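Local coordinates for allantoicase (PDB 1O59), which hydrolyses allantoate to (S)-ureidoglycolate and urea, a step of allantoin degradation that lets yeast use purines as secondary nitrogen sources, at residues K31-D36 against V218-S223; I207-Y212 against R349-G354; I262-E267 against I332-V337; E272-D277 against Y326-S331; T290-L295 against H336-I341. All blocks are in the same frame, centred on the assembly; numbering follows the deposited sequence.

Contact 1 (K31-D36 against V218-S223); sequences KNKAVD and VALKYS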
# COMPACT_ATOMS: atom_id res chain seq x y z
N LYS A 31 7.16 -0.80 12.41
CA LYS A 31 6.60 -0.47 13.73
C LYS A 31 5.09 -0.41 13.69
O LYS A 31 4.42 -0.99 14.55
CB LYS A 31 7.16 0.84 14.26
CG LYS A 31 8.63 0.75 14.64
CD LYS A 31 9.06 1.94 15.51
CE LYS A 31 10.51 2.32 15.24
NZ LYS A 31 11.10 3.09 16.36
N ASN A 32 4.53 0.27 12.71
CA ASN A 32 3.11 0.52 12.73
C ASN A 32 2.32 -0.41 11.82
O ASN A 32 1.10 -0.31 11.78
CB ASN A 32 2.81 2.01 12.42
CG ASN A 32 3.25 2.95 13.53
OD1 ASN A 32 2.52 3.21 14.49
ND2 ASN A 32 4.46 3.48 13.39
N LYS A 33 3.00 -1.30 11.11
CA LYS A 33 2.36 -2.32 10.29
C LYS A 33 1.39 -1.71 9.27
O LYS A 33 0.31 -2.25 9.01
CB LYS A 33 1.62 -3.35 11.17
CG LYS A 33 2.40 -3.82 12.43
CD LYS A 33 3.79 -4.44 12.13
CE LYS A 33 4.52 -4.87 13.43
NZ LYS A 33 5.67 -5.77 13.18
N ALA A 34 1.79 -0.58 8.70
CA ALA A 34 0.88 0.19 7.88
C ALA A 34 1.11 0.04 6.39
O ALA A 34 2.21 -0.33 5.95
CB ALA A 34 0.99 1.63 8.25
N VAL A 35 0.06 0.37 5.64
CA VAL A 35 0.03 0.32 4.18
C VAL A 35 -0.69 1.56 3.64
O VAL A 35 -1.37 2.24 4.40
CB VAL A 35 -0.71 -0.94 3.68
CG1 VAL A 35 0.00 -2.22 4.16
CG2 VAL A 35 -2.18 -0.93 4.14
N ASP A 36 -0.53 1.83 2.35
CA ASP A 36 -1.27 2.92 1.67
C ASP A 36 -2.72 2.51 1.42
O ASP A 36 -3.07 1.84 0.41
CB ASP A 36 -0.56 3.31 0.38
CG ASP A 36 -1.32 4.36 -0.41
OD1 ASP A 36 -2.12 5.11 0.21
OD2 ASP A 36 -1.14 4.50 -1.66
N VAL A 218 0.86 -7.46 6.13
CA VAL A 218 1.78 -6.42 5.69
C VAL A 218 3.15 -7.05 5.33
O VAL A 218 3.67 -7.91 6.04
CB VAL A 218 1.88 -5.28 6.76
CG1 VAL A 218 2.59 -5.74 7.96
CG2 VAL A 218 2.60 -4.08 6.22
N ALA A 219 3.70 -6.65 4.18
CA ALA A 219 5.02 -7.11 3.74
C ALA A 219 6.08 -6.31 4.50
O ALA A 219 6.10 -5.09 4.46
CB ALA A 219 5.17 -6.91 2.24
N LEU A 220 6.96 -7.02 5.18
CA LEU A 220 7.89 -6.41 6.11
C LEU A 220 9.30 -6.22 5.59
O LEU A 220 9.89 -5.18 5.85
CB LEU A 220 7.94 -7.22 7.42
CG LEU A 220 6.76 -6.95 8.35
CD1 LEU A 220 7.02 -7.64 9.65
CD2 LEU A 220 6.50 -5.45 8.57
N LYS A 221 9.85 -7.24 4.95
CA LYS A 221 11.28 -7.26 4.60
C LYS A 221 11.46 -8.08 3.35
O LYS A 221 10.69 -8.98 3.09
CB LYS A 221 12.12 -7.85 5.74
CG LYS A 221 12.44 -6.84 6.83
CD LYS A 221 13.85 -6.96 7.47
CE LYS A 221 14.23 -5.63 8.23
NZ LYS A 221 15.65 -5.51 8.76
N TYR A 222 12.47 -7.72 2.57
CA TYR A 222 12.68 -8.35 1.27
C TYR A 222 14.16 -8.35 0.95
O TYR A 222 14.89 -7.49 1.40
CB TYR A 222 11.87 -7.64 0.16
CG TYR A 222 12.13 -6.14 0.07
CD1 TYR A 222 13.19 -5.63 -0.66
CD2 TYR A 222 11.32 -5.25 0.74
CE1 TYR A 222 13.44 -4.24 -0.71
CE2 TYR A 222 11.54 -3.88 0.67
CZ TYR A 222 12.60 -3.37 -0.03
OH TYR A 222 12.81 -2.00 -0.02
N SER A 223 14.56 -9.31 0.15
CA SER A 223 15.90 -9.35 -0.40
C SER A 223 16.13 -8.19 -1.42
O SER A 223 17.08 -7.45 -1.32
CB SER A 223 16.13 -10.71 -1.04
OG SER A 223 15.08 -11.04 -1.93
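The seam between the two halves of the allantoicase chain is packed here by Lys-33, Ala-34 and Val-35, which meet Val-218 and Leu-220 of the edge strand 218-222. Val-218 carries most of it with both of its methyls. CG2, anti to the backbone N, reaches CG1 of Val-35 at 3.8 Å, the two valine side chains crossing obliquely, and also lies 3.8 Å from the carbonyl O of Ala-34. CG1 of Val-218 turns instead to the start of the lysine side chain, 4.1 Å from CB of Lys-33. Lys-33 has positive phi (56°) where the chain leaves helix 21-31. NZ of its bent side chain comes within 4.2 Å of CD1 of Leu-220, but its main polar partner is OE1 of Gln-263, to which it hydrogen-bonds. Leu-220 and Lys-221 form a classic beta bulge opposite Val-261. On one side of the seam, strand 35-36 pairs with strand 186-196 of the N-terminal half; on the other, strand 218-222 is outermost in its five-stranded sheet and pairs with strand 258-263.

Contact 2 (I207-Y212 against R349-G354); sequences IIDLAY and RIRVWG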
# COMPACT_ATOMS: atom_id res chain seq x y z
N ILE A 207 -12.52 -19.62 7.81
CA ILE A 207 -11.22 -19.40 7.20
C ILE A 207 -11.13 -18.12 6.38
O ILE A 207 -12.06 -17.74 5.69
CB ILE A 207 -10.70 -20.64 6.37
CG1 ILE A 207 -11.52 -20.85 5.07
CG2 ILE A 207 -10.70 -21.92 7.21
CD1 ILE A 207 -10.61 -21.25 3.84
N ILE A 208 -9.97 -17.49 6.48
CA ILE A 208 -9.67 -16.25 5.80
C ILE A 208 -8.28 -16.35 5.16
O ILE A 208 -7.51 -17.28 5.44
CB ILE A 208 -9.74 -15.04 6.81
CG1 ILE A 208 -8.73 -15.19 7.96
CG2 ILE A 208 -11.14 -14.89 7.40
CD1 ILE A 208 -8.45 -13.92 8.70
N ASP A 209 -7.98 -15.39 4.31
CA ASP A 209 -6.63 -15.23 3.83
C ASP A 209 -5.84 -14.38 4.85
O ASP A 209 -5.93 -13.15 4.89
CB ASP A 209 -6.60 -14.59 2.43
CG ASP A 209 -5.22 -14.57 1.83
OD1 ASP A 209 -4.23 -14.89 2.52
OD2 ASP A 209 -5.02 -14.21 0.66
N LEU A 210 -5.06 -15.08 5.66
CA LEU A 210 -4.30 -14.47 6.72
C LEU A 210 -3.25 -13.54 6.17
O LEU A 210 -2.77 -12.68 6.89
CB LEU A 210 -3.63 -15.54 7.59
CG LEU A 210 -4.61 -16.48 8.30
CD1 LEU A 210 -3.89 -17.67 8.88
CD2 LEU A 210 -5.41 -15.73 9.37
N ALA A 211 -2.90 -13.73 4.90
CA ALA A 211 -1.88 -12.91 4.25
C ALA A 211 -2.45 -11.77 3.40
O ALA A 211 -1.69 -11.02 2.77
CB ALA A 211 -1.02 -13.80 3.40
N TYR A 212 -3.76 -11.62 3.37
CA TYR A 212 -4.39 -10.57 2.57
C TYR A 212 -4.25 -9.18 3.22
O TYR A 212 -4.41 -9.03 4.44
CB TYR A 212 -5.87 -10.91 2.41
CG TYR A 212 -6.68 -10.17 1.40
CD1 TYR A 212 -6.17 -9.80 0.17
CD2 TYR A 212 -8.03 -9.90 1.66
CE1 TYR A 212 -6.98 -9.17 -0.79
CE2 TYR A 212 -8.83 -9.26 0.74
CZ TYR A 212 -8.31 -8.91 -0.49
OH TYR A 212 -9.12 -8.26 -1.39
N ARG A 349 1.17 -13.02 -6.37
CA ARG A 349 0.50 -13.05 -5.09
C ARG A 349 0.91 -14.23 -4.26
O ARG A 349 1.37 -15.26 -4.80
CB ARG A 349 -1.01 -13.12 -5.27
CG ARG A 349 -1.63 -11.97 -6.07
CD ARG A 349 -1.71 -10.64 -5.35
NE ARG A 349 -2.41 -9.69 -6.19
CZ ARG A 349 -1.85 -8.81 -6.98
NH1 ARG A 349 -0.55 -8.69 -7.07
NH2 ARG A 349 -2.61 -8.06 -7.74
N ILE A 350 0.76 -14.05 -2.95
CA ILE A 350 0.71 -15.18 -2.01
C ILE A 350 -0.51 -15.11 -1.09
O ILE A 350 -0.92 -14.05 -0.59
CB ILE A 350 2.05 -15.36 -1.23
CG1 ILE A 350 2.00 -16.67 -0.42
CG2 ILE A 350 2.36 -14.17 -0.31
CD1 ILE A 350 3.32 -17.07 0.18
N ARG A 351 -1.13 -16.27 -0.93
CA ARG A 351 -2.36 -16.40 -0.18
C ARG A 351 -2.09 -17.45 0.82
O ARG A 351 -1.53 -18.48 0.47
CB ARG A 351 -3.55 -16.85 -1.06
CG ARG A 351 -3.68 -16.15 -2.37
CD ARG A 351 -3.76 -14.67 -2.25
NE ARG A 351 -4.29 -14.05 -3.43
CZ ARG A 351 -4.42 -12.74 -3.60
NH1 ARG A 351 -4.06 -11.90 -2.64
NH2 ARG A 351 -4.94 -12.28 -4.74
N VAL A 352 -2.48 -17.19 2.06
CA VAL A 352 -2.32 -18.13 3.15
C VAL A 352 -3.68 -18.29 3.80
O VAL A 352 -4.07 -17.51 4.69
CB VAL A 352 -1.28 -17.63 4.17
CG1 VAL A 352 -1.08 -18.64 5.26
CG2 VAL A 352 0.05 -17.34 3.46
N TRP A 353 -4.41 -19.30 3.35
CA TRP A 353 -5.73 -19.57 3.88
C TRP A 353 -5.71 -20.44 5.14
O TRP A 353 -5.09 -21.50 5.18
CB TRP A 353 -6.59 -20.23 2.82
CG TRP A 353 -7.02 -19.31 1.73
CD1 TRP A 353 -6.42 -19.12 0.54
CD2 TRP A 353 -8.19 -18.48 1.73
NE1 TRP A 353 -7.13 -18.22 -0.21
CE2 TRP A 353 -8.24 -17.82 0.49
CE3 TRP A 353 -9.21 -18.24 2.64
CZ2 TRP A 353 -9.24 -16.93 0.16
CZ3 TRP A 353 -10.20 -17.35 2.31
CH2 TRP A 353 -10.22 -16.71 1.08
N GLY A 354 -6.41 -19.97 6.16
CA GLY A 354 -6.45 -20.61 7.46
C GLY A 354 -7.22 -19.74 8.42
O GLY A 354 -8.00 -18.89 8.01
O HOH W 1 -2.96 -12.31 0.03
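Strand 208-209 runs antiparallel to residues 349-354 of the C-terminal strand 346-354, with Ile-208 and Gly-354 as a hydrogen-bonded pair and Asp-209 and Trp-353 as a non-hydrogen-bonded one. N of Ile-208 donates to O of Gly-354 at 2.9 Å, and N of Gly-354 donates back to O of Ile-208 at 3.0 Å. The first segment then leaves the ladder in a type I turn from Asp-209 to Tyr-212, its N of Leu-210 still bonded to O of Val-352. Asp-209 holds this exit together. With CG anti to the backbone N (chi1 -173°), its OD1 takes N of Val-352 at 2.9 Å and, closing an Asx turn, N of Ala-211 at 3.0 Å, the two donors coming from opposite faces of the carboxylate. OD2 accepts from a water that also donates to O of Ile-350 and accepts from NH1 of Arg-351; NH1 binds O of Leu-235 as well. CB of Asp-209 sits over the centre of the six-membered ring of Trp-353, a CH-pi contact at 4.1 Å, while CD1 of Ile-207 comes to 3.5 Å from Trp-353 CE3. Strand 270-277 pairs with the other edge of strand 346-354, where Lys-273 makes a cation-pi contact with Trp-353.

Contact 3 (I262-E267 against I332-V337); sequences IQLGRE and IRVSHV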
# COMPACT_ATOMS: atom_id res chain seq x y z
N ILE A 262 6.40 -11.78 5.34
CA ILE A 262 5.08 -11.22 5.49
C ILE A 262 4.54 -11.43 6.90
O ILE A 262 4.53 -12.55 7.38
CB ILE A 262 4.18 -11.81 4.41
CG1 ILE A 262 4.58 -11.19 3.06
CG2 ILE A 262 2.69 -11.53 4.69
CD1 ILE A 262 4.74 -12.22 2.02
N GLN A 263 4.16 -10.34 7.56
CA GLN A 263 3.41 -10.46 8.79
C GLN A 263 1.95 -10.70 8.43
O GLN A 263 1.35 -9.91 7.71
CB GLN A 263 3.52 -9.20 9.64
CG GLN A 263 2.86 -9.36 11.00
CD GLN A 263 3.36 -8.38 12.03
OE1 GLN A 263 4.52 -8.08 12.08
NE2 GLN A 263 2.49 -7.92 12.87
N LEU A 264 1.42 -11.80 8.94
CA LEU A 264 0.03 -12.18 8.77
C LEU A 264 -0.87 -11.24 9.56
O LEU A 264 -0.43 -10.61 10.53
CB LEU A 264 -0.19 -13.61 9.25
CG LEU A 264 0.64 -14.73 8.59
CD1 LEU A 264 0.26 -16.12 9.17
CD2 LEU A 264 0.47 -14.72 7.07
N GLY A 265 -2.13 -11.17 9.15
CA GLY A 265 -3.09 -10.27 9.78
C GLY A 265 -3.41 -10.65 11.20
O GLY A 265 -3.90 -9.82 11.97
N ARG A 266 -3.08 -11.89 11.54
CA ARG A 266 -3.38 -12.54 12.81
C ARG A 266 -2.33 -13.64 12.99
O ARG A 266 -1.84 -14.20 12.03
CB ARG A 266 -4.73 -13.24 12.67
CG ARG A 266 -5.69 -13.01 13.73
CD ARG A 266 -6.46 -14.26 14.17
NE ARG A 266 -7.24 -15.07 13.21
CZ ARG A 266 -8.42 -14.73 12.65
NH1 ARG A 266 -8.95 -13.52 12.80
NH2 ARG A 266 -9.04 -15.63 11.89
N GLU A 267 -2.03 -14.02 14.22
CA GLU A 267 -1.32 -15.30 14.45
C GLU A 267 -2.26 -16.47 14.08
O GLU A 267 -3.39 -16.55 14.55
CB GLU A 267 -0.87 -15.39 15.92
CG GLU A 267 -0.24 -16.72 16.32
CD GLU A 267 -0.10 -16.85 17.82
OE1 GLU A 267 0.43 -15.87 18.40
OE2 GLU A 267 -0.51 -17.90 18.41
N ILE A 332 -0.95 -25.10 13.24
CA ILE A 332 0.30 -24.44 13.53
C ILE A 332 0.08 -22.98 13.88
O ILE A 332 -0.80 -22.31 13.31
CB ILE A 332 1.28 -24.57 12.34
CG1 ILE A 332 2.70 -24.28 12.78
CG2 ILE A 332 0.89 -23.67 11.16
CD1 ILE A 332 3.68 -24.92 11.88
N ARG A 333 0.88 -22.49 14.83
CA ARG A 333 0.82 -21.11 15.26
C ARG A 333 1.99 -20.32 14.72
O ARG A 333 3.10 -20.43 15.22
CB ARG A 333 0.77 -21.02 16.78
CG ARG A 333 -0.60 -21.38 17.38
CD ARG A 333 -0.80 -22.87 17.68
NE ARG A 333 -2.21 -23.23 17.85
CZ ARG A 333 -2.96 -22.93 18.91
NH1 ARG A 333 -2.45 -22.23 19.93
NH2 ARG A 333 -4.24 -23.32 18.96
N VAL A 334 1.73 -19.53 13.69
CA VAL A 334 2.75 -18.69 13.08
C VAL A 334 2.21 -17.29 12.90
O VAL A 334 1.03 -17.10 12.68
CB VAL A 334 3.28 -19.27 11.74
CG1 VAL A 334 3.93 -20.65 11.95
CG2 VAL A 334 2.21 -19.36 10.71
N SER A 335 3.11 -16.32 12.99
CA SER A 335 2.80 -14.91 12.92
C SER A 335 3.27 -14.29 11.62
O SER A 335 2.75 -13.25 11.20
CB SER A 335 3.51 -14.19 14.08
OG SER A 335 4.90 -14.46 14.03
N HIS A 336 4.30 -14.90 11.04
CA HIS A 336 4.94 -14.44 9.82
C HIS A 336 5.15 -15.61 8.90
O HIS A 336 5.26 -16.75 9.36
CB HIS A 336 6.30 -13.85 10.16
CG HIS A 336 6.22 -12.62 11.00
ND1 HIS A 336 5.89 -12.67 12.33
CD2 HIS A 336 6.38 -11.31 10.69
CE1 HIS A 336 5.87 -11.44 12.81
NE2 HIS A 336 6.16 -10.60 11.84
N VAL A 337 5.18 -15.33 7.59
CA VAL A 337 5.62 -16.30 6.60
C VAL A 337 6.76 -15.70 5.76
O VAL A 337 6.87 -14.50 5.60
CB VAL A 337 4.46 -16.79 5.68
CG1 VAL A 337 3.37 -17.46 6.51
CG2 VAL A 337 3.86 -15.67 4.83
O HOH W 2 0.80 -11.89 12.75
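Ile-262 opens the pairing with Val-337: its N donates to O of Val-337 at 2.8 Å, and its O accepts from N of the same valine. CB of Ile-262 also rests 3.9 Å from CG2 of Val-337. Next, Gln-263 lays its extended side chain obliquely across His-336, the amide and imidazole planes 68° apart. A weak bond from NE2 of the histidine reaches OE1 of Gln-263 at 3.0 Å, and that oxygen also accepts from NZ of Lys-33. The second ring nitrogen, ND1 of His-336, meets OG of Ser-335 in the ring plane at 2.7 Å; either could donate. Leu-264 donates its N to O of Ser-335, while its CD1 packs on CG2 of Val-334 and its CD2 on CG1 of Val-337. A water bridges O of Leu-264 and O of Ser-335. CA of Glu-267 lies 3.4 Å from O of Val-334. Strand 258-263 sits between 218-222 and 336-342; the latter starts at a classic beta bulge of Ser-335 and His-336 opposite Cys-294 and pairs onward with 288-294.

Contact 4 (E272-D277 against Y326-S331); sequences EKIIVD and YEIRKS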
# COMPACT_ATOMS: atom_id res chain seq x y z
N GLU A 272 -4.71 -24.00 6.16
CA GLU A 272 -5.40 -24.91 5.25
C GLU A 272 -4.63 -25.12 3.94
O GLU A 272 -4.51 -26.22 3.44
CB GLU A 272 -6.76 -24.31 4.93
CG GLU A 272 -7.90 -25.31 4.96
CD GLU A 272 -8.29 -25.80 3.59
OE1 GLU A 272 -8.61 -24.93 2.71
OE2 GLU A 272 -8.30 -27.06 3.43
N LYS A 273 -4.12 -24.02 3.40
CA LYS A 273 -3.85 -23.91 1.99
C LYS A 273 -2.96 -22.69 1.77
O LYS A 273 -3.27 -21.60 2.25
CB LYS A 273 -5.18 -23.69 1.27
CG LYS A 273 -5.27 -24.30 -0.10
CD LYS A 273 -6.30 -23.52 -0.97
CE LYS A 273 -7.78 -23.66 -0.56
NZ LYS A 273 -8.53 -22.35 -0.70
N ILE A 274 -1.86 -22.89 1.06
CA ILE A 274 -1.04 -21.79 0.59
C ILE A 274 -1.04 -21.75 -0.95
O ILE A 274 -0.94 -22.76 -1.62
CB ILE A 274 0.37 -21.85 1.18
CG1 ILE A 274 0.27 -21.71 2.70
CG2 ILE A 274 1.22 -20.74 0.58
CD1 ILE A 274 1.61 -21.65 3.46
N ILE A 275 -1.22 -20.54 -1.48
CA ILE A 275 -1.27 -20.31 -2.92
C ILE A 275 -0.17 -19.33 -3.34
O ILE A 275 -0.09 -18.23 -2.82
CB ILE A 275 -2.65 -19.77 -3.35
CG1 ILE A 275 -3.77 -20.67 -2.82
CG2 ILE A 275 -2.70 -19.67 -4.87
CD1 ILE A 275 -5.16 -20.15 -3.19
N VAL A 276 0.66 -19.76 -4.27
CA VAL A 276 1.68 -18.90 -4.86
C VAL A 276 1.33 -18.73 -6.35
O VAL A 276 1.26 -19.71 -7.11
CB VAL A 276 3.06 -19.50 -4.65
CG1 VAL A 276 4.13 -18.64 -5.25
CG2 VAL A 276 3.32 -19.65 -3.20
N ASP A 277 1.09 -17.47 -6.72
CA ASP A 277 0.57 -17.11 -8.02
C ASP A 277 1.59 -16.35 -8.85
O ASP A 277 2.04 -15.27 -8.46
CB ASP A 277 -0.66 -16.23 -7.81
CG ASP A 277 -1.46 -16.02 -9.07
OD1 ASP A 277 -1.10 -16.48 -10.20
OD2 ASP A 277 -2.53 -15.41 -8.98
N TYR A 326 -0.76 -25.27 -2.50
CA TYR A 326 -0.17 -26.22 -1.56
C TYR A 326 -1.15 -26.45 -0.42
O TYR A 326 -1.44 -25.55 0.35
CB TYR A 326 1.18 -25.69 -1.07
CG TYR A 326 2.06 -25.31 -2.22
CD1 TYR A 326 2.61 -26.28 -3.05
CD2 TYR A 326 2.26 -23.99 -2.55
CE1 TYR A 326 3.40 -25.92 -4.14
CE2 TYR A 326 3.03 -23.61 -3.64
CZ TYR A 326 3.61 -24.56 -4.43
OH TYR A 326 4.40 -24.14 -5.48
N GLU A 327 -1.67 -27.66 -0.34
CA GLU A 327 -2.54 -28.00 0.77
C GLU A 327 -1.69 -28.44 1.94
O GLU A 327 -0.86 -29.31 1.82
CB GLU A 327 -3.62 -29.01 0.36
CG GLU A 327 -4.85 -28.26 -0.19
CD GLU A 327 -5.61 -28.97 -1.31
OE1 GLU A 327 -5.64 -30.23 -1.30
OE2 GLU A 327 -6.20 -28.26 -2.18
N ILE A 328 -1.84 -27.71 3.04
CA ILE A 328 -0.97 -27.80 4.20
C ILE A 328 -1.75 -28.54 5.29
O ILE A 328 -1.26 -29.50 5.84
CB ILE A 328 -0.53 -26.36 4.69
CG1 ILE A 328 0.25 -25.64 3.62
CG2 ILE A 328 0.37 -26.44 5.89
CD1 ILE A 328 1.38 -26.51 3.02
N ARG A 329 -2.95 -28.04 5.57
CA ARG A 329 -3.85 -28.60 6.56
C ARG A 329 -3.13 -28.92 7.85
O ARG A 329 -3.18 -30.03 8.34
CB ARG A 329 -4.55 -29.81 5.99
CG ARG A 329 -5.34 -29.50 4.75
CD ARG A 329 -6.51 -30.44 4.53
NE ARG A 329 -7.29 -30.04 3.36
CZ ARG A 329 -7.14 -30.53 2.12
NH1 ARG A 329 -6.26 -31.51 1.86
NH2 ARG A 329 -7.91 -30.07 1.13
N LYS A 330 -2.46 -27.92 8.40
CA LYS A 330 -1.62 -28.10 9.57
C LYS A 330 -2.02 -27.14 10.69
O LYS A 330 -2.08 -25.92 10.51
CB LYS A 330 -0.13 -27.93 9.21
CG LYS A 330 0.83 -28.90 9.99
CD LYS A 330 2.29 -28.78 9.50
N SER A 331 -2.29 -27.71 11.85
CA SER A 331 -2.50 -26.93 13.05
C SER A 331 -1.13 -26.40 13.43
O SER A 331 -0.25 -27.16 13.83
CB SER A 331 -3.11 -27.78 14.14
OG SER A 331 -4.19 -28.51 13.61
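O of Glu-272 accepts two backbone N-H groups from the neighbouring strand, N of Ile-328 at 3.1 Å and N of Arg-329 at 3.2 Å, both arriving from the same face above the carbonyl plane. The bent side chain of Glu-272 runs beside that of Arg-329, and OE2 of Glu-272 meets NE of Arg-329 at 3.1 Å in a salt bridge. The oxygen is approached nearly along its C-O axis and lies somewhat tilted from the guanidinium plane. NH2 of Arg-329 in turn bridges to OE1 of Glu-327, 3.3 Å away, and CG of Glu-327 packs over one face of the guanidinium, offset toward its rim. One arginine is thereby shared by two carboxylates, whose mutual repulsion its positive charge probably eases.

The antiparallel ladder is interrupted here by two bulges: Glu-272 and Lys-273 form a classic beta bulge opposite Trp-353, and Arg-329 with Lys-330 a G1 bulge opposite Ile-271. Farther along, Ile-274 and Tyr-326 exchange both backbone bonds, N of Tyr-326 to O of Ile-274 at 2.7 Å. On their face of the sheet CG1 of Ile-274 meets CG1 of Ile-328 at 4.0 Å, and CG2 of Val-276 touches the edge of the Tyr-326 ring at CE2. Leu-312 and Val-313 of strand 309-317 pack against this apolar face, Leu-312 on Ile-274 and Val-313 on Tyr-326 and Ile-328.

Contact 5 (T290-L295 against H336-I341); sequences TVEGCL and HVKLTI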
# COMPACT_ATOMS: atom_id res chain seq x y z
N THR A 290 9.92 -21.92 -1.85
CA THR A 290 9.58 -22.50 -0.56
C THR A 290 8.78 -21.46 0.23
O THR A 290 8.82 -20.30 -0.08
CB THR A 290 10.86 -22.92 0.27
OG1 THR A 290 11.66 -21.77 0.59
CG2 THR A 290 11.79 -23.86 -0.49
N VAL A 291 8.06 -21.92 1.24
CA VAL A 291 7.39 -21.02 2.14
C VAL A 291 7.68 -21.52 3.56
O VAL A 291 7.47 -22.69 3.85
CB VAL A 291 5.88 -21.00 1.91
CG1 VAL A 291 5.22 -19.98 2.84
CG2 VAL A 291 5.55 -20.72 0.44
N GLU A 292 8.21 -20.64 4.41
CA GLU A 292 8.37 -20.94 5.83
C GLU A 292 7.47 -20.06 6.63
O GLU A 292 7.07 -18.99 6.16
CB GLU A 292 9.79 -20.65 6.29
CG GLU A 292 10.83 -21.49 5.56
CD GLU A 292 11.84 -20.62 4.87
OE1 GLU A 292 12.93 -20.46 5.52
OE2 GLU A 292 11.52 -20.07 3.73
N GLY A 293 7.16 -20.53 7.83
CA GLY A 293 6.45 -19.77 8.83
C GLY A 293 7.29 -19.61 10.08
O GLY A 293 8.22 -20.37 10.33
N CYS A 294 6.96 -18.61 10.88
CA CYS A 294 7.59 -18.53 12.17
C CYS A 294 6.73 -17.77 13.17
O CYS A 294 5.88 -16.99 12.78
CB CYS A 294 8.96 -17.90 12.03
SG CYS A 294 9.12 -16.27 12.74
N LEU A 295 6.98 -18.00 14.45
CA LEU A 295 6.26 -17.31 15.51
C LEU A 295 7.17 -16.29 16.23
O LEU A 295 8.14 -16.69 16.90
CB LEU A 295 5.73 -18.35 16.50
CG LEU A 295 4.95 -17.85 17.72
CD1 LEU A 295 3.79 -16.92 17.34
CD2 LEU A 295 4.45 -19.04 18.49
N HIS A 336 4.30 -14.90 11.04
CA HIS A 336 4.94 -14.44 9.82
C HIS A 336 5.15 -15.61 8.90
O HIS A 336 5.26 -16.75 9.36
CB HIS A 336 6.30 -13.85 10.16
CG HIS A 336 6.22 -12.62 11.00
ND1 HIS A 336 5.89 -12.67 12.33
CD2 HIS A 336 6.38 -11.31 10.69
CE1 HIS A 336 5.87 -11.44 12.81
NE2 HIS A 336 6.16 -10.60 11.84
N VAL A 337 5.18 -15.33 7.59
CA VAL A 337 5.62 -16.30 6.60
C VAL A 337 6.76 -15.70 5.76
O VAL A 337 6.87 -14.50 5.60
CB VAL A 337 4.46 -16.79 5.68
CG1 VAL A 337 3.37 -17.46 6.51
CG2 VAL A 337 3.86 -15.67 4.83
N LYS A 338 7.62 -16.57 5.26
CA LYS A 338 8.73 -16.15 4.39
C LYS A 338 8.54 -16.91 3.10
O LYS A 338 8.44 -18.12 3.11
CB LYS A 338 10.10 -16.46 5.05
CG LYS A 338 11.34 -16.14 4.20
CD LYS A 338 12.69 -16.01 5.04
CE LYS A 338 13.22 -17.30 5.61
NZ LYS A 338 14.07 -17.08 6.82
N LEU A 339 8.46 -16.18 2.00
CA LEU A 339 8.37 -16.78 0.68
C LEU A 339 9.74 -16.63 0.08
O LEU A 339 10.31 -15.56 0.12
CB LEU A 339 7.31 -16.05 -0.18
CG LEU A 339 7.39 -16.28 -1.70
CD1 LEU A 339 7.10 -17.75 -2.09
CD2 LEU A 339 6.44 -15.30 -2.45
N THR A 340 10.28 -17.72 -0.44
CA THR A 340 11.62 -17.75 -0.97
C THR A 340 11.44 -18.18 -2.41
O THR A 340 10.71 -19.15 -2.68
CB THR A 340 12.50 -18.76 -0.21
OG1 THR A 340 12.66 -18.38 1.19
CG2 THR A 340 13.94 -18.76 -0.75
N ILE A 341 12.03 -17.41 -3.32
CA ILE A 341 11.98 -17.71 -4.76
C ILE A 341 13.40 -18.01 -5.20
O ILE A 341 14.37 -17.39 -4.70
CB ILE A 341 11.32 -16.57 -5.59
CG1 ILE A 341 12.12 -15.25 -5.55
CG2 ILE A 341 9.89 -16.32 -5.11
CD1 ILE A 341 11.45 -14.13 -6.34
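Glu-292 faces Lys-338 and Thr-340 across two antiparallel strands, and its side chain can be followed outward. CB leaves the strand on the face shared with Thr-290, Cys-294, Lys-338 and Thr-340. CG stands anti to the carbonyl carbon (chi1 -61°), and a bend at chi2 (122°) carries CD of Glu-292 across to the partner strand, 3.7 Å from CE of Lys-338. There the carboxylate divides its contacts. OE1 of Glu-292 lies 3.2 Å from CE of Lys-338. The same OE1 of Glu-292 forms a long salt bridge with NZ of Lys-338 at 3.8 Å. OE2 of Glu-292 comes to 3.3 Å from OG1 of Thr-340, at best a weak interaction. NZ of Lys-338 has a further partner in Trp-309, with which it makes a cation-pi contact. Beside this cluster, OG1 of Thr-290 closes to 3.2 Å from CB of Thr-340, the two threonines lying side by side and pointing the same way.

The backbones are stitched in regular alternation by paired bonds at Thr-290 and Thr-340, Glu-292 and Lys-338, and Cys-294 and His-336; N of Lys-338 reaches O of Glu-292 at 2.6 Å. On the reverse face CG2 of Val-291 meets CD1 of Leu-339 at 4.2 Å. Strand 336-342 is central in the five-stranded sheet, between 258-263 and 288-294, and 309-317 lies beyond the latter as the outermost strand.

From the N terminus, contact 1 opens first, at the end of helix 21-31, and closes 182 residues later, joining the N-terminal half to the edge of the second half's five-stranded sheet. Contact 2 opens before contact 1 closes, so the two cross; its long loop, ending at the C-terminal strand, encloses contacts 3, 4 and 5. Contact 4 lies within contact 3, whereas contacts 4 and 5 alternate and cross. Contacts 3 and 5 share His-336 and Val-337, extending one sheet through strands 258-263, 336-342 and 288-294. Contacts 2 and 4 build the other sheet around 346-354 and 270-277. Ile-274 against Val-291, and Ile-350 against Leu-339, pack the two sheets together.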